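Local coordinates for mandelate racemase/muconate lactonizing enzyme-like protein (Rubrobacter xylanophilus DSM 9941, PDB 2QQ6), which binds magnesium in an enolase-type barrel and probably acts as a lyase or isomerase of the mandelate racemase/muconate lactonizing enzyme group, its substrate unassigned, at residues 135-139 / 217-221; 313-319 / 338-343; 356-360 / 369-373. All blocks are in the same frame, centred on the assembly; numbering follows the deposited sequence.

Interaction 1. Residues 135-139 / 217-221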
loop_
_atom_site.group_PDB
_atom_site.type_symbol
_atom_site.label_atom_id
_atom_site.label_comp_id
_atom_site.label_asym_id
_atom_site.label_seq_id
_atom_site.Cartn_x
_atom_site.Cartn_y
_atom_site.Cartn_z
ATOM N N ALA B 135 17.475 -2.550 -6.967
ATOM C CA ALA B 135 16.201 -2.807 -6.316
ATOM C C ALA B 135 15.253 -1.636 -6.555
ATOM O O ALA B 135 14.039 -1.821 -6.686
ATOM C CB ALA B 135 16.410 -2.996 -4.845
ATOM N N ALA B 136 15.810 -0.428 -6.608
ATOM C CA ALA B 136 15.014 0.768 -6.823
ATOM C C ALA B 136 15.136 1.281 -8.251
ATOM O O ALA B 136 15.017 2.474 -8.496
ATOM C CB ALA B 136 15.425 1.846 -5.847
ATOM N N ALA B 137 15.385 0.383 -9.194
ATOM C CA ALA B 137 15.487 0.755 -10.610
ATOM C C ALA B 137 16.637 1.681 -10.987
ATOM O O ALA B 137 16.580 2.360 -12.018
ATOM C CB ALA B 137 14.166 1.368 -11.085
ATOM N N HIS B 138 17.673 1.726 -10.156
ATOM C CA HIS B 138 18.830 2.555 -10.471
ATOM C C HIS B 138 19.815 1.742 -11.313
ATOM O O HIS B 138 19.785 0.508 -11.297
ATOM C CB HIS B 138 19.457 3.067 -9.185
ATOM C CG HIS B 138 18.669 4.168 -8.553
ATOM N ND1 HIS B 138 18.470 5.384 -9.172
ATOM C CD2 HIS B 138 17.994 4.230 -7.381
ATOM C CE1 HIS B 138 17.707 6.146 -8.409
ATOM N NE2 HIS B 138 17.404 5.470 -7.316
ATOM N N HIS B 139 20.671 2.419 -12.067
ATOM C CA HIS B 139 21.584 1.694 -12.936
ATOM C C HIS B 139 22.956 1.447 -12.369
ATOM O O HIS B 139 23.718 2.371 -12.088
ATOM C CB HIS B 139 21.649 2.384 -14.292
ATOM C CG HIS B 139 20.300 2.553 -14.915
ATOM N ND1 HIS B 139 19.433 3.557 -14.539
ATOM C CD2 HIS B 139 19.622 1.777 -15.793
ATOM C CE1 HIS B 139 18.277 3.390 -15.156
ATOM N NE2 HIS B 139 18.365 2.319 -15.921
HETATM N N MSE B 217 11.355 6.519 -17.781
HETATM C CA MSE B 217 12.057 7.546 -17.018
HETATM C C MSE B 217 12.032 7.233 -15.526
HETATM O O MSE B 217 12.517 8.004 -14.712
HETATM C CB MSE B 217 11.430 8.913 -17.258
HETATM C CG MSE B 217 11.559 9.419 -18.677
HETATM SE SE MSE B 217 11.178 11.382 -18.856
HETATM C CE MSE B 217 9.437 11.289 -19.668
ATOM N N HIS B 218 11.444 6.093 -15.183
ATOM C CA HIS B 218 11.337 5.646 -13.802
ATOM C C HIS B 218 10.866 6.723 -12.839
ATOM O O HIS B 218 11.259 6.743 -11.678
ATOM C CB HIS B 218 12.672 5.050 -13.351
ATOM C CG HIS B 218 12.954 3.718 -13.973
ATOM N ND1 HIS B 218 14.110 3.450 -14.674
ATOM C CD2 HIS B 218 12.190 2.604 -14.074
ATOM C CE1 HIS B 218 14.040 2.235 -15.184
ATOM N NE2 HIS B 218 12.884 1.700 -14.837
ATOM N N GLY B 219 10.015 7.612 -13.358
ATOM C CA GLY B 219 9.443 8.727 -12.611
ATOM C C GLY B 219 10.335 9.371 -11.574
ATOM O O GLY B 219 10.141 9.179 -10.377
ATOM N N ARG B 220 11.295 10.168 -12.031
ATOM C CA ARG B 220 12.236 10.810 -11.118
ATOM C C ARG B 220 12.340 12.318 -11.291
ATOM O O ARG B 220 13.157 12.939 -10.608
ATOM C CB ARG B 220 13.659 10.264 -11.322
ATOM C CG ARG B 220 13.793 8.807 -11.695
ATOM C CD ARG B 220 13.915 7.914 -10.490
ATOM N NE ARG B 220 14.365 6.587 -10.888
ATOM C CZ ARG B 220 14.506 5.566 -10.054
ATOM N NH1 ARG B 220 14.230 5.714 -8.763
ATOM N NH2 ARG B 220 14.924 4.400 -10.513
ATOM N N PHE B 221 11.538 12.926 -12.165
ATOM C CA PHE B 221 11.710 14.361 -12.399
ATOM C C PHE B 221 10.581 15.343 -12.157
ATOM O O PHE B 221 9.403 14.986 -12.133
ATOM C CB PHE B 221 12.246 14.552 -13.811
ATOM C CG PHE B 221 13.239 13.510 -14.193
ATOM C CD1 PHE B 221 12.817 12.258 -14.628
ATOM C CD2 PHE B 221 14.604 13.743 -14.045
ATOM C CE1 PHE B 221 13.737 11.260 -14.907
ATOM C CE2 PHE B 221 15.536 12.752 -14.321
ATOM C CZ PHE B 221 15.106 11.510 -14.751
#

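Interaction 2. Residues 313-319 / 338-343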
loop_
_atom_site.group_PDB
_atom_site.type_symbol
_atom_site.label_atom_id
_atom_site.label_comp_id
_atom_site.label_asym_id
_atom_site.label_seq_id
_atom_site.Cartn_x
_atom_site.Cartn_y
_atom_site.Cartn_z
ATOM N N ILE B 313 -8.377 3.654 -24.875
ATOM C CA ILE B 313 -6.984 3.640 -24.460
ATOM C C ILE B 313 -6.385 2.229 -24.410
ATOM O O ILE B 313 -6.952 1.312 -23.804
ATOM C CB ILE B 313 -6.830 4.293 -23.092
ATOM C CG1 ILE B 313 -7.042 5.794 -23.252
ATOM C CG2 ILE B 313 -5.468 3.943 -22.485
ATOM C CD1 ILE B 313 -6.598 6.613 -22.078
ATOM N N PRO B 314 -5.223 2.043 -25.051
ATOM C CA PRO B 314 -4.526 0.756 -25.098
ATOM C C PRO B 314 -4.118 0.189 -23.742
ATOM O O PRO B 314 -3.692 0.919 -22.854
ATOM C CB PRO B 314 -3.322 1.061 -25.979
ATOM C CG PRO B 314 -3.844 2.122 -26.902
ATOM C CD PRO B 314 -4.577 3.013 -25.951
ATOM N N PHE B 315 -4.244 -1.127 -23.612
ATOM C CA PHE B 315 -3.889 -1.858 -22.400
ATOM C C PHE B 315 -2.573 -2.626 -22.619
ATOM O O PHE B 315 -2.520 -3.579 -23.399
ATOM C CB PHE B 315 -5.007 -2.841 -22.068
ATOM C CG PHE B 315 -4.734 -3.698 -20.868
ATOM C CD1 PHE B 315 -4.674 -3.139 -19.599
ATOM C CD2 PHE B 315 -4.554 -5.069 -21.005
ATOM C CE1 PHE B 315 -4.454 -3.935 -18.485
ATOM C CE2 PHE B 315 -4.333 -5.873 -19.897
ATOM C CZ PHE B 315 -4.279 -5.308 -18.639
ATOM N N ALA B 316 -1.514 -2.212 -21.932
ATOM C CA ALA B 316 -0.215 -2.859 -22.082
ATOM C C ALA B 316 0.423 -3.060 -20.721
ATOM O O ALA B 316 1.293 -2.301 -20.320
ATOM C CB ALA B 316 0.683 -2.004 -22.956
ATOM N N PRO B 317 0.018 -4.110 -20.007
ATOM C CA PRO B 317 0.543 -4.411 -18.675
ATOM C C PRO B 317 2.060 -4.492 -18.533
ATOM O O PRO B 317 2.772 -4.889 -19.453
ATOM C CB PRO B 317 -0.146 -5.726 -18.327
ATOM C CG PRO B 317 -0.306 -6.375 -19.655
ATOM C CD PRO B 317 -0.774 -5.237 -20.525
ATOM N N HIS B 318 2.531 -4.098 -17.351
ATOM C CA HIS B 318 3.944 -4.108 -16.979
ATOM C C HIS B 318 4.181 -5.535 -16.478
ATOM O O HIS B 318 3.383 -6.064 -15.711
ATOM C CB HIS B 318 4.167 -3.052 -15.872
ATOM C CG HIS B 318 5.559 -3.007 -15.305
ATOM N ND1 HIS B 318 5.889 -3.580 -14.093
ATOM C CD2 HIS B 318 6.688 -2.407 -15.754
ATOM C CE1 HIS B 318 7.156 -3.331 -13.821
ATOM N NE2 HIS B 318 7.666 -2.622 -14.813
ATOM N N ASN B 319 5.258 -6.162 -16.931
ATOM C CA ASN B 319 5.552 -7.534 -16.542
ATOM C C ASN B 319 6.997 -7.692 -16.122
ATOM O O ASN B 319 7.909 -7.320 -16.859
ATOM C CB ASN B 319 5.280 -8.474 -17.720
ATOM C CG ASN B 319 5.354 -9.942 -17.338
ATOM O OD1 ASN B 319 6.289 -10.385 -16.671
ATOM N ND2 ASN B 319 4.368 -10.709 -17.773
ATOM N N ASN B 338 -8.719 -4.218 -26.157
ATOM C CA ASN B 338 -7.711 -3.172 -26.231
ATOM C C ASN B 338 -6.297 -3.590 -25.851
ATOM O O ASN B 338 -5.509 -2.766 -25.387
ATOM C CB ASN B 338 -8.134 -1.963 -25.384
ATOM C CG ASN B 338 -8.535 -2.341 -23.968
ATOM O OD1 ASN B 338 -8.487 -1.503 -23.065
ATOM N ND2 ASN B 338 -8.950 -3.593 -23.768
ATOM N N PHE B 339 -5.959 -4.859 -26.046
ATOM C CA PHE B 339 -4.614 -5.292 -25.718
ATOM C C PHE B 339 -3.659 -4.768 -26.768
ATOM O O PHE B 339 -3.990 -4.726 -27.955
ATOM C CB PHE B 339 -4.497 -6.809 -25.681
ATOM C CG PHE B 339 -3.077 -7.282 -25.623
ATOM C CD1 PHE B 339 -2.291 -7.024 -24.500
ATOM C CD2 PHE B 339 -2.492 -7.895 -26.718
ATOM C CE1 PHE B 339 -0.939 -7.363 -24.479
ATOM C CE2 PHE B 339 -1.143 -8.232 -26.697
ATOM C CZ PHE B 339 -0.370 -7.964 -25.574
ATOM N N ALA B 340 -2.470 -4.380 -26.322
ATOM C CA ALA B 340 -1.438 -3.853 -27.207
ATOM C C ALA B 340 -0.174 -4.718 -27.156
ATOM O O ALA B 340 0.085 -5.476 -28.084
ATOM C CB ALA B 340 -1.122 -2.423 -26.818
ATOM N N VAL B 341 0.612 -4.596 -26.086
ATOM C CA VAL B 341 1.826 -5.394 -25.928
ATOM C C VAL B 341 2.136 -5.704 -24.483
ATOM O O VAL B 341 1.975 -4.862 -23.598
ATOM C CB VAL B 341 3.098 -4.721 -26.507
ATOM C CG1 VAL B 341 3.481 -5.373 -27.835
ATOM C CG2 VAL B 341 2.884 -3.233 -26.658
ATOM N N LEU B 342 2.599 -6.926 -24.254
ATOM C CA LEU B 342 2.958 -7.372 -22.919
ATOM C C LEU B 342 4.483 -7.276 -22.794
ATOM O O LEU B 342 5.220 -7.475 -23.764
ATOM C CB LEU B 342 2.467 -8.812 -22.698
ATOM C CG LEU B 342 2.856 -9.527 -21.406
ATOM C CD1 LEU B 342 2.495 -8.681 -20.218
ATOM C CD2 LEU B 342 2.159 -10.855 -21.338
ATOM N N GLU B 343 4.948 -6.947 -21.594
ATOM C CA GLU B 343 6.368 -6.803 -21.356
ATOM C C GLU B 343 7.075 -8.088 -20.979
ATOM O O GLU B 343 6.515 -8.958 -20.311
ATOM C CB GLU B 343 6.619 -5.777 -20.252
ATOM C CG GLU B 343 8.003 -5.887 -19.624
ATOM C CD GLU B 343 8.314 -4.758 -18.665
ATOM O OE1 GLU B 343 7.375 -4.249 -18.020
ATOM O OE2 GLU B 343 9.505 -4.385 -18.547
#

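Interaction 3. Residues 356-360 / 369-373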
loop_
_atom_site.group_PDB
_atom_site.type_symbol
_atom_site.label_atom_id
_atom_site.label_comp_id
_atom_site.label_asym_id
_atom_site.label_seq_id
_atom_site.Cartn_x
_atom_site.Cartn_y
_atom_site.Cartn_z
ATOM N N VAL B 356 9.090 -23.532 -16.101
ATOM C CA VAL B 356 7.793 -24.114 -16.380
ATOM C C VAL B 356 7.829 -24.980 -17.610
ATOM O O VAL B 356 8.513 -24.649 -18.575
ATOM C CB VAL B 356 6.762 -22.999 -16.632
ATOM C CG1 VAL B 356 5.489 -23.580 -17.203
ATOM C CG2 VAL B 356 6.483 -22.250 -15.342
ATOM N N ARG B 357 7.089 -26.085 -17.579
ATOM C CA ARG B 357 7.000 -26.977 -18.735
ATOM C C ARG B 357 5.778 -26.475 -19.524
ATOM O O ARG B 357 4.646 -26.554 -19.043
ATOM C CB ARG B 357 6.804 -28.439 -18.287
ATOM C CG ARG B 357 7.750 -28.881 -17.156
ATOM C CD ARG B 357 7.604 -30.369 -16.795
ATOM N NE ARG B 357 8.075 -30.663 -15.436
ATOM C CZ ARG B 357 7.271 -30.829 -14.385
ATOM N NH1 ARG B 357 5.957 -30.739 -14.541
ATOM N NH2 ARG B 357 7.773 -31.071 -13.174
ATOM N N TYR B 358 6.014 -25.939 -20.721
ATOM C CA TYR B 358 4.932 -25.400 -21.542
ATOM C C TYR B 358 4.558 -26.302 -22.716
ATOM O O TYR B 358 5.418 -26.753 -23.464
ATOM C CB TYR B 358 5.304 -23.999 -22.066
ATOM C CG TYR B 358 4.114 -23.187 -22.532
ATOM C CD1 TYR B 358 3.207 -22.661 -21.614
ATOM C CD2 TYR B 358 3.842 -23.026 -23.890
ATOM C CE1 TYR B 358 2.051 -22.004 -22.032
ATOM C CE2 TYR B 358 2.682 -22.367 -24.325
ATOM C CZ TYR B 358 1.789 -21.862 -23.388
ATOM O OH TYR B 358 0.626 -21.238 -23.801
ATOM N N PRO B 359 3.253 -26.555 -22.894
ATOM C CA PRO B 359 2.622 -27.378 -23.927
ATOM C C PRO B 359 3.451 -27.791 -25.137
ATOM O O PRO B 359 3.758 -28.978 -25.294
ATOM C CB PRO B 359 1.410 -26.549 -24.298
ATOM C CG PRO B 359 0.931 -26.135 -22.932
ATOM C CD PRO B 359 2.218 -25.815 -22.149
ATOM N N GLY B 360 3.792 -26.833 -26.000
ATOM C CA GLY B 360 4.585 -27.159 -27.179
ATOM C C GLY B 360 6.063 -27.222 -26.843
ATOM O O GLY B 360 6.557 -28.193 -26.269
ATOM N N ILE B 369 3.482 -15.062 -27.579
ATOM C CA ILE B 369 3.185 -16.182 -26.701
ATOM C C ILE B 369 1.881 -16.750 -27.240
ATOM O O ILE B 369 0.903 -16.015 -27.359
ATOM C CB ILE B 369 2.999 -15.751 -25.240
ATOM C CG1 ILE B 369 4.358 -15.381 -24.634
ATOM C CG2 ILE B 369 2.353 -16.881 -24.447
ATOM C CD1 ILE B 369 4.330 -15.201 -23.125
ATOM N N GLU B 370 1.884 -18.034 -27.601
ATOM C CA GLU B 370 0.699 -18.698 -28.137
ATOM C C GLU B 370 -0.024 -19.369 -26.985
ATOM O O GLU B 370 0.609 -20.003 -26.146
ATOM C CB GLU B 370 1.116 -19.755 -29.153
ATOM C CG GLU B 370 0.044 -20.143 -30.159
ATOM C CD GLU B 370 -0.136 -19.084 -31.239
ATOM O OE1 GLU B 370 0.877 -18.696 -31.872
ATOM O OE2 GLU B 370 -1.287 -18.642 -31.453
ATOM N N LEU B 371 -1.346 -19.249 -26.946
ATOM C CA LEU B 371 -2.085 -19.856 -25.854
ATOM C C LEU B 371 -2.925 -21.063 -26.225
ATOM O O LEU B 371 -3.708 -21.057 -27.179
ATOM C CB LEU B 371 -2.939 -18.810 -25.127
ATOM C CG LEU B 371 -2.278 -18.294 -23.838
ATOM C CD1 LEU B 371 -3.227 -17.392 -23.056
ATOM C CD2 LEU B 371 -1.880 -19.498 -22.974
ATOM N N THR B 372 -2.725 -22.098 -25.419
ATOM C CA THR B 372 -3.367 -23.394 -25.544
ATOM C C THR B 372 -4.784 -23.408 -24.994
ATOM O O THR B 372 -5.259 -22.413 -24.444
ATOM C CB THR B 372 -2.552 -24.451 -24.773
ATOM O OG1 THR B 372 -3.412 -25.531 -24.391
ATOM C CG2 THR B 372 -1.926 -23.833 -23.514
ATOM N N GLU B 373 -5.449 -24.552 -25.152
ATOM C CA GLU B 373 -6.800 -24.746 -24.638
ATOM C C GLU B 373 -6.733 -25.639 -23.393
ATOM O O GLU B 373 -7.748 -26.117 -22.880
ATOM C CB GLU B 373 -7.703 -25.368 -25.708
ATOM C CG GLU B 373 -7.905 -24.455 -26.910
ATOM C CD GLU B 373 -9.281 -24.601 -27.548
ATOM O OE1 GLU B 373 -9.625 -25.721 -27.984
ATOM O OE2 GLU B 373 -10.020 -23.589 -27.616
#

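Interaction 1. Residues 135-139 / 217-221
Arg220 reaches across to lay its guanidinium flat against the imidazole of His138 while its edge grips the backbone of the 135-139 loop. The two planes are inclined by 19° with centres 4.0 Å apart, a stack of guanidinium on imidazole in which His138 CE1 sits toward the rim of the guanidinium. In the plane of that group, NH2 donates a nearly straight hydrogen bond to Ala136 O (2.8 Å), meeting the acceptor in its carbonyl plane; NH1 adds a weak second bond to the same oxygen. The arginine chain bends at its second torsion (chi2 -90°) and then runs extended to the loop. Its remaining nitrogen, NE, is engaged by Asp173 in a salt bridge. One good and one weak bond to a single carbonyl, the stack and the Asp173 bridge together restrain the rotation of the guanidinium.

Both segments are loops that follow barrel strands, 121-127 and 212-216, at the C-terminal ends of the strands, where the enolase superfamily keeps its metal. His218 lies two residues after the magnesium ligand Asp216, its side chain about 4 Å from the ion. Asp173 holds it as well as Arg220, one carboxylate oxygen each: OD1 takes His218 ND1 and OD2 takes Arg220 NE. The methyl of Ala137 stands over the centre of the His218 ring, CB 3.8 Å from the ring centroid and close to the ring normal, a CH-pi contact. His139 approaches from the opposite direction, its CE1 near the plane of the His218 ring at the edge, 4.2 Å from ND1; its own NE2 bonds to Asp171. Phe79 of the second subunit meets the His218 ring roughly perpendicular to it and also packs on Ala137 and Arg220.

Interaction 2. Residues 313-319 / 338-343
Phe315 and Phe339 form a single beta bridge, with CA atoms 4.8 Å apart, where the two segments run side by side in broadly the same direction, their end-to-end vectors 26° apart. Phe315 N donates to Asn338 O (2.7 Å), and Ala340 N to Phe315 O (3.0 Å); Phe339 CA adds a CA-H...O contact to that carbonyl. Farther along, side chains replace backbone pairing. With Glu343 CG anti to its backbone N (chi1 161°) and the chain extended beyond, Asn319 N donates a hydrogen bond to Glu343 OE1 (3.1 Å) from above the carboxylate plane. The His318 ring lies alongside, pointing the same way, its plane 75° from the carboxylate. The polar partner of that ring is Asp291, hydrogen-bonded to His318 ND1, and the ring sits beside the metal ligand Glu268. Pro317 crosses Leu342 at about a right angle, CG 3.7 Å from CD1, and the Leu342 methyl also touches the amide of Asn319, whose OD1 takes a hydrogen bond from Ser321 N. Nearer the bridge, Ala340 CB packs against Pro314 CB and Ala316 CB. Helix 323-334 connects the two segments, a beta-alpha-beta connection between neighbouring parallel parts of the (beta/alpha)7-beta barrel of this superfamily. Backbone bonds tie 313-319 to Val288 and Pro290 on one side, and Leu342 to Arg123 and Tyr125 of strand 121-127 on the other, while helix 298-310 covers Ile313, Phe315 and Asn338.

Interaction 3. Residues 356-360 / 369-373
Tyr358 makes the one polar link of this contact, donating its phenolic OH to Glu370 O over 2.7 Å. The hydroxyl approaches in the carbonyl plane, with a C=O...donor angle of 148°, and the oxygen it meets lies at the edge of the tyrosine ring, near the ring plane. With CG anti to the backbone N (chi1 -161°), this torsion swings the ring across to the 369-373 segment, although its CB does not point straight there. A side chain rather than paired backbones therefore bridges the two segments: the nearest CA atoms, those of Pro359 and Thr372, are 7.4 Å apart.

Apolar touches gather round the same phenol. Leu371 crosses the tyrosine at about a right angle and brings its CD2 methyl to the ring edge, 4.4 Å from Tyr358 CZ. On Thr372 it is the methyl branch that faces the contact: CG2 lies 3.7 Å from Tyr358 OH and comes equally close to Pro359 CG, Pro359 and Thr372 crossing at about a right angle. Thr372 OG1 is turned to another task, taking a hydrogen bond from Glu374 N. Within its own segment, Pro359 lays CD over one face of the Tyr358 ring, toward the rim.

The contact lies at the surface, away from the metal site, and joins the excursion that follows strand 342-344 to the strand that returns to the barrel. Arg357 pairs with Glu380 in the small antiparallel sheet of 356-357 and 380-381, whereas Ile369 is backbone-bonded to Val122 of strand 121-127, against which 368-370 runs antiparallel. Val363 touches both Tyr358 and Ile369; helix 323-334 packs against both segments, with Thr326 against Ile369, His331 against Leu371 and Pro323 and Val324 against Val356.

Overall arrangement
Interactions 1 and 2 border the magnesium site from different loops: their centres lie 21 Å apart and their nearest atoms about 7 Å, yet His218 of the first and His318 of the second each bring a side chain to about 4 Å from the ion, which Asp216, Glu242 and Glu268 bind. Interaction 3 stands apart from this site, 33 Å from interaction 1 between centres and on the opposite side of the chain's centre. It comes nearer to interaction 2, about 5 Å between nearest atoms, and the two are connected through strand 121-127, which pairs parallel with 342-344 and antiparallel with 368-370. All three follow one another along the chain.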